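Local atomic coordinates of sulfite dehydrogenase (Paracoccus pantotrophus, PDB entry 2XTS), a protein that oxidises protein-bound sulfane sulfur at a molybdenum-molybdopterin centre and works as a complex with a heme cytochrome that takes part in electron transfer. Residues 35-40 against 58-63; 40-45 against 136-141; 313-318 against 323-328; 375-380 against 385-390. All blocks are in the same frame, centred on the assembly; numbering follows the deposited sequence. Where two conformers were deposited one is given.

Interaction 1 of 4, residues 35-40 against 58-63; sequences SHVKRQ and IHALEG
Val37 meets Ala60 and Leu61 with its two methyl groups, one for each partner. Its CG2 lies 3.6 Å from Ala60 CB. Its CG1 sits 3.9 Å from Leu61 CD2, and the Val37 and Leu61 side chains cross at a slant. The torsion explains this division: CG1 is anti to the backbone N (chi1 -174°), which leaves CG2 beside that nitrogen. Ala60 is the one residue of 58-63 in this contact whose CB points toward the other segment.

Two histidines extend the apolar centre. The CG2 of Val37 packs over one face of the His36 ring, toward its rim. Ala60 CB sits over the centre of a face of the His59 ring, 3.9 Å above the plane. Across the contact, His36 O approaches the edge of the His59 ring, 4.3 Å from NE2. That nitrogen is hydrogen-bonded to Gly194 O of the cytochrome chain. No hydrogen bond joins the two segments, so the contact rests on apolar packing. A weak bond from Lys38 N to His36 O, 3.2 Å, closes an inverse gamma turn at Val37.

Both segments are loops. Residues 35-40 run between helix 6-9 and strand 52-53, and residues 58-63 between strand 52-53 and strand 74-75. Pro57 also touches Val37. The cytochrome packs on Ala60 through Met196, and Glu201 of the second subunit packs on Leu61. Helix 136-140 borders the contact, touching Gln40, Ile58 and His59.

Interaction 2 of 4, residues 40-45 against 136-141; sequences QYVEWL and CQYTQG
Gln137 is the first residue of 136-141 to meet the other segment, and it meets Gln40. Its chain reaches out extended, with CG anti to the backbone N (chi1 174°). The amide NE2 comes to 3.4 Å from Gln40 CG. The two side chains cross at about a right angle, with amide planes 80° apart, so they do not stack. A water accepts a bond from Gln40 NE2 at 2.9 Å and lies 2.8 Å from Gln137 OE1. That oxygen also has Gln274 NE2 as a donor. Gln137 NE2 gives bonds to the backbone O of Phe55 and of Lys38, so both ends of the amide are held.

Tyr138 follows, and its ring crosses Gln40 and Val42 obliquely. Its CE1 is 3.7 Å from Gln40 CB. Its CD1 is 3.7 Å from Val42 CG2. Its OH lies 3.4 Å from Gln40 CG, but its hydrogen bond is to Ala193 O of the cytochrome chain. A phenylalanine in place of Tyr138 would probably leave that cytochrome carbonyl without its hydroxyl partner. Further on, Gln140 N bonds back to Cys136 O at 2.9 Å and closes a helical turn. Gly141 makes a backbone hydrogen bond with Thr56.

The arrangement is a loop packed on a short helix, beside the interface with the cytochrome. The helix belongs to the molybdopterin-binding domain of the sulfite oxidase family, and the side chain of Gln137 lies about 13 Å from the bound molybdopterin.

Interaction 3 of 4, residues 313-318 against 323-328; sequences ARITGQ and ALTRFH
Arg314 and His328 bond to each other through both backbone amides. Arg314 N gives to His328 O at 3.0 Å, in the carbonyl plane. His328 N gives back to Arg314 O at 2.9 Å. The same Arg314 O receives a CA-H contact from Phe327. Ile315 and Phe327 form the next, non-hydrogen-bonded pair.

Beyond it Thr316 N bonds to Arg326 O at 2.9 Å, with the donor tilted 33° from the carbonyl plane. The return bond is replaced by a water. That water accepts from Arg326 N at 2.9 Å and donates to Thr316 O at 2.7 Å. It donates its other proton to Gln318 O at 2.8 Å, so one water serves three backbone groups where the strands part.

The charged side chains find partners outside the two segments. Arg326 leads away to Gly63 O through NE, and to Ser287 and Thr269 through NH1. Arg314 places CG between its backbone N and carbonyl carbon (chi1 73°) and brings one guanidinium face over His328 CB, with NH2 3.8 Å from it. NH1 makes a salt bridge with Asp330, and NH2 bonds to Arg111 O of the second subunit. A leucine at Arg314 would probably leave Asp330 without its counter-charge and the Arg111 carbonyl without that donor. Ala313 CB packs obliquely on the Phe327 ring, near CD1.

This is an antiparallel beta hairpin, strands 311-316 and 325-333, in the E-set (immunoglobulin-like) dimerisation domain. Its bond to the second subunit fits that role.

Interaction 4 of 4, residues 375-380 against 385-390; sequences TWWVKA and ENVEIA
Trp377 and Glu385 form the firm end of an antiparallel beta hairpin, strands 375-378 and 384-389. Trp377 N bonds to Glu385 O at 2.8 Å, and Glu385 N returns the bond to Trp377 O. Their side chains run side by side, with the carboxylate near the edge of the indole. Trp377 NE1 is held by Glu337. On the other face, Trp376 turns its ring edge to Asn386, with CZ3 3.9 Å from Asn386 CB; its NE1 bonds to Ile268 O.

Toward Thr375 the strands splay. The CA atoms of Thr375 and Val387 stand 6.0 Å apart, against 5.0 Å for Trp377 and Glu385. Methyl contacts remain, with Thr375 CG2 3.8 Å from Val387 CG2 and Trp377 CB 3.8 Å from Val387 CG1. Ile389, partly exposed, only brushes Thr375. Residues 387-389 also pair, antiparallel, with a strand of the cytochrome chain, so the sheet runs on across the interface.

Lys379 and Trp377 are partly exposed at the firm end. Glu385 OE2 has two cations, Arg177 of the cytochrome chain and Lys379. Lys379 CG sits 3.7 Å above the centre of one Trp377 ring face, and its NZ reaches the anti lone pair of OE2 at 2.7 Å.

Overall arrangement
Interactions 1 and 2 share Gln40 and touch again where Lys38 O meets Gln137 NE2 at 2.9 Å. Interaction 1 also reaches interaction 3, with Gly63 O 2.8 Å from Arg326 NE. Interaction 2 touches interaction 4 by packing, with Cys136 CB 3.7 Å from Trp376 CZ2. Interactions 3 and 4 belong to one sheet, but their centres lie 23 Å apart and they do not touch. Interactions 1, 2 and 3 reach the second subunit, interaction 2 through Tyr41 alone; interactions 1, 2 and 4 meet the cytochrome. None lies at the molybdenum site. The side chains of Leu61 and Gln137, in interactions 1 and 2, are each about 13 Å from the molybdopterin.

Interaction 1 of 4, residues 35-40 against 58-63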
# COMPACT_ATOMS: atom_id res chain seq x y z
N SER A 35 12.08 -11.94 4.17
CA SER A 35 11.18 -12.84 4.90
C SER A 35 10.92 -12.45 6.33
O SER A 35 9.90 -12.82 6.88
CB SER A 35 11.72 -14.26 4.83
OG SER A 35 12.93 -14.38 5.53
N HIS A 36 11.84 -11.70 6.92
CA HIS A 36 11.69 -11.19 8.30
C HIS A 36 10.63 -10.09 8.44
O HIS A 36 10.28 -9.71 9.54
CB HIS A 36 13.04 -10.67 8.85
CG HIS A 36 13.66 -9.62 7.99
ND1 HIS A 36 14.16 -9.90 6.73
CD2 HIS A 36 13.76 -8.27 8.14
CE1 HIS A 36 14.58 -8.78 6.17
NE2 HIS A 36 14.35 -7.78 7.00
N VAL A 37 10.18 -9.52 7.33
CA VAL A 37 9.16 -8.49 7.33
C VAL A 37 7.80 -9.18 7.21
O VAL A 37 7.27 -9.35 6.13
CB VAL A 37 9.41 -7.44 6.23
CG1 VAL A 37 8.41 -6.30 6.34
CG2 VAL A 37 10.84 -6.89 6.33
N LYS A 38 7.30 -9.65 8.35
CA LYS A 38 6.10 -10.46 8.42
C LYS A 38 5.46 -10.25 9.76
O LYS A 38 6.06 -9.67 10.66
CB LYS A 38 6.45 -11.93 8.23
CG LYS A 38 7.39 -12.48 9.30
CD LYS A 38 7.59 -13.97 9.11
CE LYS A 38 8.70 -14.49 10.01
NZ LYS A 38 8.82 -15.98 9.89
N ARG A 39 4.23 -10.73 9.89
CA ARG A 39 3.55 -10.71 11.17
C ARG A 39 4.18 -11.73 12.08
O ARG A 39 4.52 -12.83 11.65
CB ARG A 39 2.09 -11.07 11.03
CG ARG A 39 1.31 -10.18 10.14
CD ARG A 39 0.27 -11.06 9.38
NE ARG A 39 -0.70 -10.21 8.81
CZ ARG A 39 -1.59 -10.55 7.89
NH1 ARG A 39 -2.42 -9.61 7.55
NH2 ARG A 39 -1.64 -11.76 7.31
N GLN A 40 4.31 -11.38 13.36
CA GLN A 40 4.78 -12.30 14.38
C GLN A 40 3.68 -12.52 15.39
O GLN A 40 2.88 -11.64 15.66
CB GLN A 40 5.99 -11.74 15.11
CG GLN A 40 7.25 -11.56 14.25
CD GLN A 40 8.03 -12.82 14.02
OE1 GLN A 40 7.75 -13.87 14.59
NE2 GLN A 40 9.05 -12.71 13.21
N ILE A 58 6.79 -3.21 12.28
CA ILE A 58 7.11 -1.80 12.19
C ILE A 58 8.59 -1.46 12.36
O ILE A 58 8.98 -0.39 12.03
CB ILE A 58 6.24 -0.95 13.15
CG1 ILE A 58 6.47 -1.33 14.62
CG2 ILE A 58 4.76 -1.01 12.75
CD1 ILE A 58 5.98 -0.29 15.59
N HIS A 59 9.40 -2.36 12.89
CA HIS A 59 10.84 -2.14 12.93
C HIS A 59 11.44 -2.01 11.55
O HIS A 59 12.44 -1.34 11.37
CB HIS A 59 11.51 -3.27 13.69
CG HIS A 59 11.39 -4.60 13.03
ND1 HIS A 59 10.17 -5.22 12.84
CD2 HIS A 59 12.33 -5.47 12.59
CE1 HIS A 59 10.37 -6.39 12.26
NE2 HIS A 59 11.67 -6.57 12.10
N ALA A 60 10.88 -2.73 10.57
CA ALA A 60 11.49 -2.87 9.25
C ALA A 60 10.87 -1.99 8.19
O ALA A 60 11.43 -1.83 7.13
CB ALA A 60 11.44 -4.33 8.80
N LEU A 61 9.71 -1.43 8.48
CA LEU A 61 8.99 -0.60 7.54
C LEU A 61 9.52 0.82 7.53
O LEU A 61 10.17 1.25 8.46
CB LEU A 61 7.49 -0.63 7.83
CG LEU A 61 6.82 -2.00 7.80
CD1 LEU A 61 5.38 -1.89 8.27
CD2 LEU A 61 6.90 -2.73 6.46
N GLU A 62 9.20 1.56 6.48
CA GLU A 62 9.46 2.99 6.39
C GLU A 62 8.19 3.70 5.90
O GLU A 62 7.16 3.06 5.65
CB GLU A 62 10.69 3.31 5.50
CG GLU A 62 11.92 3.76 6.27
CD GLU A 62 11.86 5.16 6.81
OE1 GLU A 62 12.85 5.56 7.46
OE2 GLU A 62 10.86 5.87 6.62
N GLY A 63 8.25 5.01 5.81
CA GLY A 63 7.10 5.75 5.34
C GLY A 63 5.95 5.63 6.30
O GLY A 63 6.17 5.62 7.53

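Interaction 2 of 4, residues 40-45 against 136-141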
# COMPACT_ATOMS: atom_id res chain seq x y z
N GLN A 40 4.31 -11.38 13.36
CA GLN A 40 4.78 -12.30 14.38
C GLN A 40 3.68 -12.52 15.39
O GLN A 40 2.88 -11.64 15.66
CB GLN A 40 5.99 -11.74 15.11
CG GLN A 40 7.25 -11.56 14.25
CD GLN A 40 8.03 -12.82 14.02
OE1 GLN A 40 7.75 -13.87 14.59
NE2 GLN A 40 9.05 -12.71 13.21
N TYR A 41 3.73 -13.68 16.02
CA TYR A 41 2.75 -14.16 16.98
C TYR A 41 3.47 -14.50 18.28
O TYR A 41 4.52 -15.15 18.24
CB TYR A 41 2.07 -15.39 16.38
CG TYR A 41 1.15 -16.13 17.31
CD1 TYR A 41 0.04 -15.53 17.86
CD2 TYR A 41 1.38 -17.45 17.59
CE1 TYR A 41 -0.80 -16.22 18.70
CE2 TYR A 41 0.54 -18.16 18.41
CZ TYR A 41 -0.54 -17.54 18.97
OH TYR A 41 -1.37 -18.28 19.79
N VAL A 42 2.96 -14.00 19.40
CA VAL A 42 3.49 -14.29 20.74
C VAL A 42 2.44 -15.16 21.44
O VAL A 42 1.43 -14.68 21.93
CB VAL A 42 3.75 -12.99 21.56
CG1 VAL A 42 4.34 -13.34 22.94
CG2 VAL A 42 4.66 -12.02 20.82
N GLU A 43 2.70 -16.46 21.50
CA GLU A 43 1.66 -17.37 21.95
C GLU A 43 1.18 -17.13 23.40
O GLU A 43 -0.03 -17.25 23.70
CB GLU A 43 2.14 -18.81 21.80
CG GLU A 43 1.08 -19.88 22.18
CD GLU A 43 1.69 -21.13 22.80
OE1 GLU A 43 1.11 -21.65 23.77
OE2 GLU A 43 2.76 -21.57 22.31
N TRP A 44 2.09 -16.78 24.29
CA TRP A 44 1.71 -16.67 25.71
C TRP A 44 0.73 -15.54 26.02
O TRP A 44 0.13 -15.51 27.11
CB TRP A 44 2.94 -16.59 26.62
CG TRP A 44 3.78 -15.34 26.58
CD1 TRP A 44 4.95 -15.14 25.88
CD2 TRP A 44 3.57 -14.13 27.33
NE1 TRP A 44 5.45 -13.89 26.13
CE2 TRP A 44 4.63 -13.25 27.02
CE3 TRP A 44 2.59 -13.71 28.23
CZ2 TRP A 44 4.72 -11.96 27.56
CZ3 TRP A 44 2.68 -12.44 28.78
CH2 TRP A 44 3.75 -11.58 28.44
N LEU A 45 0.51 -14.63 25.08
CA LEU A 45 -0.32 -13.47 25.38
C LEU A 45 -1.81 -13.82 25.52
O LEU A 45 -2.55 -13.09 26.19
CB LEU A 45 -0.14 -12.38 24.31
CG LEU A 45 1.18 -11.62 24.29
CD1 LEU A 45 1.18 -10.59 23.16
CD2 LEU A 45 1.46 -10.95 25.61
N CYS A 136 10.18 -3.22 18.87
CA CYS A 136 9.01 -2.39 18.66
C CYS A 136 7.91 -3.11 17.87
O CYS A 136 6.75 -2.75 18.01
CB CYS A 136 9.36 -1.04 18.02
SG CYS A 136 10.11 -1.14 16.39
N GLN A 137 8.23 -4.13 17.08
CA GLN A 137 7.17 -4.94 16.49
C GLN A 137 6.22 -5.42 17.59
O GLN A 137 4.99 -5.41 17.44
CB GLN A 137 7.77 -6.16 15.78
CG GLN A 137 6.73 -7.13 15.27
CD GLN A 137 7.21 -8.00 14.14
OE1 GLN A 137 8.42 -8.25 14.03
NE2 GLN A 137 6.29 -8.45 13.30
N TYR A 138 6.80 -5.83 18.72
CA TYR A 138 6.02 -6.42 19.82
C TYR A 138 5.40 -5.37 20.74
O TYR A 138 4.27 -5.52 21.18
CB TYR A 138 6.91 -7.40 20.63
CG TYR A 138 7.54 -8.42 19.73
CD1 TYR A 138 6.78 -9.43 19.17
CD2 TYR A 138 8.86 -8.33 19.38
CE1 TYR A 138 7.34 -10.33 18.31
CE2 TYR A 138 9.42 -9.21 18.48
CZ TYR A 138 8.66 -10.22 17.97
OH TYR A 138 9.18 -11.11 17.07
N THR A 139 6.16 -4.34 21.07
CA THR A 139 5.69 -3.37 22.04
C THR A 139 4.86 -2.23 21.44
O THR A 139 4.14 -1.55 22.18
CB THR A 139 6.87 -2.84 22.91
OG1 THR A 139 7.94 -2.36 22.09
CG2 THR A 139 7.42 -3.94 23.79
N GLN A 140 4.89 -2.05 20.11
CA GLN A 140 4.12 -1.02 19.43
C GLN A 140 3.44 -1.48 18.15
O GLN A 140 2.80 -0.67 17.49
CB GLN A 140 5.00 0.22 19.16
CG GLN A 140 5.30 1.14 20.36
CD GLN A 140 6.48 0.65 21.21
OE1 GLN A 140 7.29 -0.15 20.78
NE2 GLN A 140 6.60 1.19 22.41
N GLY A 141 3.58 -2.75 17.78
CA GLY A 141 3.15 -3.20 16.46
C GLY A 141 1.70 -3.65 16.30
O GLY A 141 1.35 -4.15 15.25
O HOH W 1 9.11 -10.07 12.04

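Interaction 3 of 4, residues 313-318 against 323-328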
# COMPACT_ATOMS: atom_id res chain seq x y z
N ALA A 313 12.90 16.63 15.66
CA ALA A 313 13.13 15.84 14.45
C ALA A 313 12.40 16.50 13.30
O ALA A 313 11.68 17.50 13.49
CB ALA A 313 12.62 14.40 14.66
N ARG A 314 12.57 15.97 12.10
CA ARG A 314 11.76 16.45 10.97
C ARG A 314 10.68 15.43 10.63
O ARG A 314 10.87 14.23 10.84
CB ARG A 314 12.62 16.76 9.75
CG ARG A 314 13.17 15.57 9.01
CD ARG A 314 14.02 16.01 7.83
NE ARG A 314 14.56 14.84 7.13
CZ ARG A 314 15.62 14.14 7.54
NH1 ARG A 314 16.27 14.46 8.65
NH2 ARG A 314 16.02 13.08 6.85
N ILE A 315 9.54 15.95 10.18
CA ILE A 315 8.46 15.15 9.62
C ILE A 315 8.80 14.89 8.17
O ILE A 315 9.05 15.84 7.42
CB ILE A 315 7.12 15.93 9.66
CG1 ILE A 315 6.73 16.20 11.11
CG2 ILE A 315 6.03 15.19 8.87
CD1 ILE A 315 7.06 15.08 12.04
N THR A 316 8.85 13.62 7.79
CA THR A 316 9.09 13.21 6.40
C THR A 316 7.77 12.84 5.77
O THR A 316 7.15 11.85 6.13
CB THR A 316 10.09 12.05 6.39
OG1 THR A 316 11.33 12.56 6.89
CG2 THR A 316 10.31 11.48 5.01
N GLY A 317 7.32 13.68 4.85
CA GLY A 317 5.99 13.53 4.25
C GLY A 317 5.02 14.45 4.94
O GLY A 317 5.41 15.48 5.50
N GLN A 318 3.76 14.07 4.95
CA GLN A 318 2.71 14.86 5.55
C GLN A 318 2.39 14.35 6.94
O GLN A 318 2.69 13.22 7.31
CB GLN A 318 1.44 14.78 4.71
CG GLN A 318 1.57 15.38 3.33
CD GLN A 318 0.28 15.33 2.58
OE1 GLN A 318 -0.07 14.30 2.03
NE2 GLN A 318 -0.45 16.41 2.59
N ALA A 323 -3.51 9.81 11.55
CA ALA A 323 -2.77 8.93 10.65
C ALA A 323 -1.32 8.85 11.07
O ALA A 323 -0.76 9.77 11.67
CB ALA A 323 -2.87 9.43 9.23
N LEU A 324 -0.71 7.72 10.77
CA LEU A 324 0.71 7.58 11.02
C LEU A 324 1.50 8.63 10.29
O LEU A 324 1.21 9.01 9.16
CB LEU A 324 1.25 6.19 10.63
CG LEU A 324 0.82 4.99 11.46
CD1 LEU A 324 1.55 3.74 10.95
CD2 LEU A 324 1.15 5.20 12.90
N THR A 325 2.55 9.09 10.97
CA THR A 325 3.43 10.15 10.52
C THR A 325 4.87 9.71 10.74
O THR A 325 5.22 9.27 11.83
CB THR A 325 3.09 11.43 11.32
OG1 THR A 325 1.69 11.68 11.21
CG2 THR A 325 3.88 12.65 10.84
N ARG A 326 5.69 9.84 9.71
CA ARG A 326 7.09 9.42 9.76
C ARG A 326 7.96 10.57 10.18
O ARG A 326 7.79 11.66 9.67
CB ARG A 326 7.50 8.94 8.39
CG ARG A 326 8.97 8.50 8.25
CD ARG A 326 9.41 7.34 9.15
NE ARG A 326 8.55 6.17 8.95
CZ ARG A 326 8.70 5.01 9.58
NH1 ARG A 326 9.66 4.83 10.48
NH2 ARG A 326 7.84 4.03 9.36
N PHE A 327 8.88 10.33 11.11
CA PHE A 327 9.89 11.33 11.48
C PHE A 327 11.29 10.77 11.37
O PHE A 327 11.51 9.56 11.47
CB PHE A 327 9.67 11.90 12.91
CG PHE A 327 9.88 10.90 14.03
CD1 PHE A 327 11.13 10.73 14.61
CD2 PHE A 327 8.82 10.15 14.52
CE1 PHE A 327 11.31 9.81 15.64
CE2 PHE A 327 8.99 9.24 15.56
CZ PHE A 327 10.23 9.07 16.11
N HIS A 328 12.24 11.68 11.16
CA HIS A 328 13.65 11.34 11.06
C HIS A 328 14.51 12.34 11.79
O HIS A 328 14.21 13.53 11.82
CB HIS A 328 14.15 11.32 9.62
CG HIS A 328 13.53 10.26 8.78
ND1 HIS A 328 13.86 8.93 8.84
CD2 HIS A 328 12.60 10.37 7.80
CE1 HIS A 328 13.13 8.25 7.96
NE2 HIS A 328 12.36 9.11 7.32
O HOH W 2 4.77 11.32 7.38
O HOH W 3 0.50 11.35 7.86

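Interaction 4 of 4, residues 375-380 against 385-390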
# COMPACT_ATOMS: atom_id res chain seq x y z
N THR A 375 11.75 4.05 25.65
CA THR A 375 13.19 4.27 25.73
C THR A 375 13.91 3.07 25.14
O THR A 375 13.58 1.92 25.44
CB THR A 375 13.63 4.39 27.19
OG1 THR A 375 12.86 5.41 27.84
CG2 THR A 375 15.11 4.74 27.31
N TRP A 376 14.90 3.34 24.30
CA TRP A 376 15.83 2.31 23.84
C TRP A 376 17.22 2.58 24.41
O TRP A 376 17.77 3.68 24.27
CB TRP A 376 16.01 2.28 22.32
CG TRP A 376 14.79 2.08 21.50
CD1 TRP A 376 14.46 2.81 20.40
CD2 TRP A 376 13.73 1.10 21.66
NE1 TRP A 376 13.28 2.36 19.87
CE2 TRP A 376 12.82 1.31 20.61
CE3 TRP A 376 13.49 0.05 22.55
CZ2 TRP A 376 11.67 0.56 20.47
CZ3 TRP A 376 12.36 -0.71 22.39
CH2 TRP A 376 11.46 -0.46 21.37
N TRP A 377 17.79 1.56 25.03
CA TRP A 377 19.20 1.61 25.44
C TRP A 377 20.07 1.09 24.31
O TRP A 377 20.03 -0.08 23.99
CB TRP A 377 19.40 0.80 26.71
CG TRP A 377 20.79 0.77 27.25
CD1 TRP A 377 21.73 1.74 27.17
CD2 TRP A 377 21.37 -0.29 28.01
NE1 TRP A 377 22.88 1.35 27.84
CE2 TRP A 377 22.67 0.11 28.38
CE3 TRP A 377 20.90 -1.54 28.45
CZ2 TRP A 377 23.52 -0.70 29.13
CZ3 TRP A 377 21.76 -2.35 29.19
CH2 TRP A 377 23.05 -1.92 29.52
N VAL A 378 20.83 2.00 23.70
CA VAL A 378 21.81 1.64 22.67
C VAL A 378 23.14 1.44 23.37
O VAL A 378 23.66 2.36 23.99
CB VAL A 378 21.94 2.72 21.58
CG1 VAL A 378 22.98 2.33 20.53
CG2 VAL A 378 20.59 2.99 20.92
N LYS A 379 23.67 0.24 23.26
CA LYS A 379 24.92 -0.14 23.92
C LYS A 379 26.11 0.13 23.00
O LYS A 379 25.95 0.35 21.81
CB LYS A 379 24.87 -1.60 24.38
CG LYS A 379 23.73 -1.84 25.38
CD LYS A 379 23.63 -3.25 25.91
CE LYS A 379 22.98 -4.18 24.93
NZ LYS A 379 22.74 -5.51 25.54
N ALA A 380 27.31 0.06 23.56
CA ALA A 380 28.53 0.31 22.82
C ALA A 380 28.79 -0.65 21.66
O ALA A 380 29.48 -0.30 20.71
CB ALA A 380 29.72 0.30 23.77
N GLU A 385 18.27 -2.25 23.53
CA GLU A 385 17.35 -2.88 24.47
C GLU A 385 16.14 -2.02 24.80
O GLU A 385 16.21 -0.79 24.88
CB GLU A 385 18.08 -3.17 25.80
CG GLU A 385 19.03 -4.36 25.77
CD GLU A 385 19.51 -4.80 27.14
OE1 GLU A 385 18.77 -4.61 28.12
OE2 GLU A 385 20.62 -5.37 27.22
N ASN A 386 15.02 -2.70 25.04
CA ASN A 386 13.86 -2.14 25.68
C ASN A 386 14.12 -2.05 27.18
O ASN A 386 14.39 -3.08 27.82
CB ASN A 386 12.66 -3.06 25.45
CG ASN A 386 11.41 -2.60 26.15
OD1 ASN A 386 11.32 -1.46 26.62
ND2 ASN A 386 10.45 -3.51 26.30
N VAL A 387 14.14 -0.83 27.71
CA VAL A 387 14.35 -0.56 29.12
C VAL A 387 13.34 0.43 29.63
O VAL A 387 12.75 1.15 28.86
CB VAL A 387 15.79 -0.01 29.40
CG1 VAL A 387 16.83 -1.01 28.93
CG2 VAL A 387 16.01 1.34 28.77
N GLU A 388 13.16 0.47 30.96
CA GLU A 388 12.62 1.65 31.65
C GLU A 388 13.76 2.34 32.34
O GLU A 388 14.73 1.69 32.74
CB GLU A 388 11.56 1.31 32.69
CG GLU A 388 10.30 0.75 32.11
CD GLU A 388 9.14 0.71 33.08
OE1 GLU A 388 9.32 0.94 34.30
OE2 GLU A 388 8.00 0.42 32.67
N ILE A 389 13.63 3.65 32.49
CA ILE A 389 14.57 4.44 33.24
C ILE A 389 13.81 5.31 34.25
O ILE A 389 12.65 5.66 34.04
CB ILE A 389 15.47 5.32 32.34
CG1 ILE A 389 14.65 6.25 31.45
CG2 ILE A 389 16.44 4.45 31.56
CD1 ILE A 389 15.53 7.26 30.70
N ALA A 390 14.48 5.64 35.35
CA ALA A 390 13.87 6.47 36.40
C ALA A 390 14.95 7.12 37.24
O ALA A 390 14.62 7.92 38.14
CB ALA A 390 12.95 5.63 37.30
OXT ALA A 390 16.13 6.85 37.09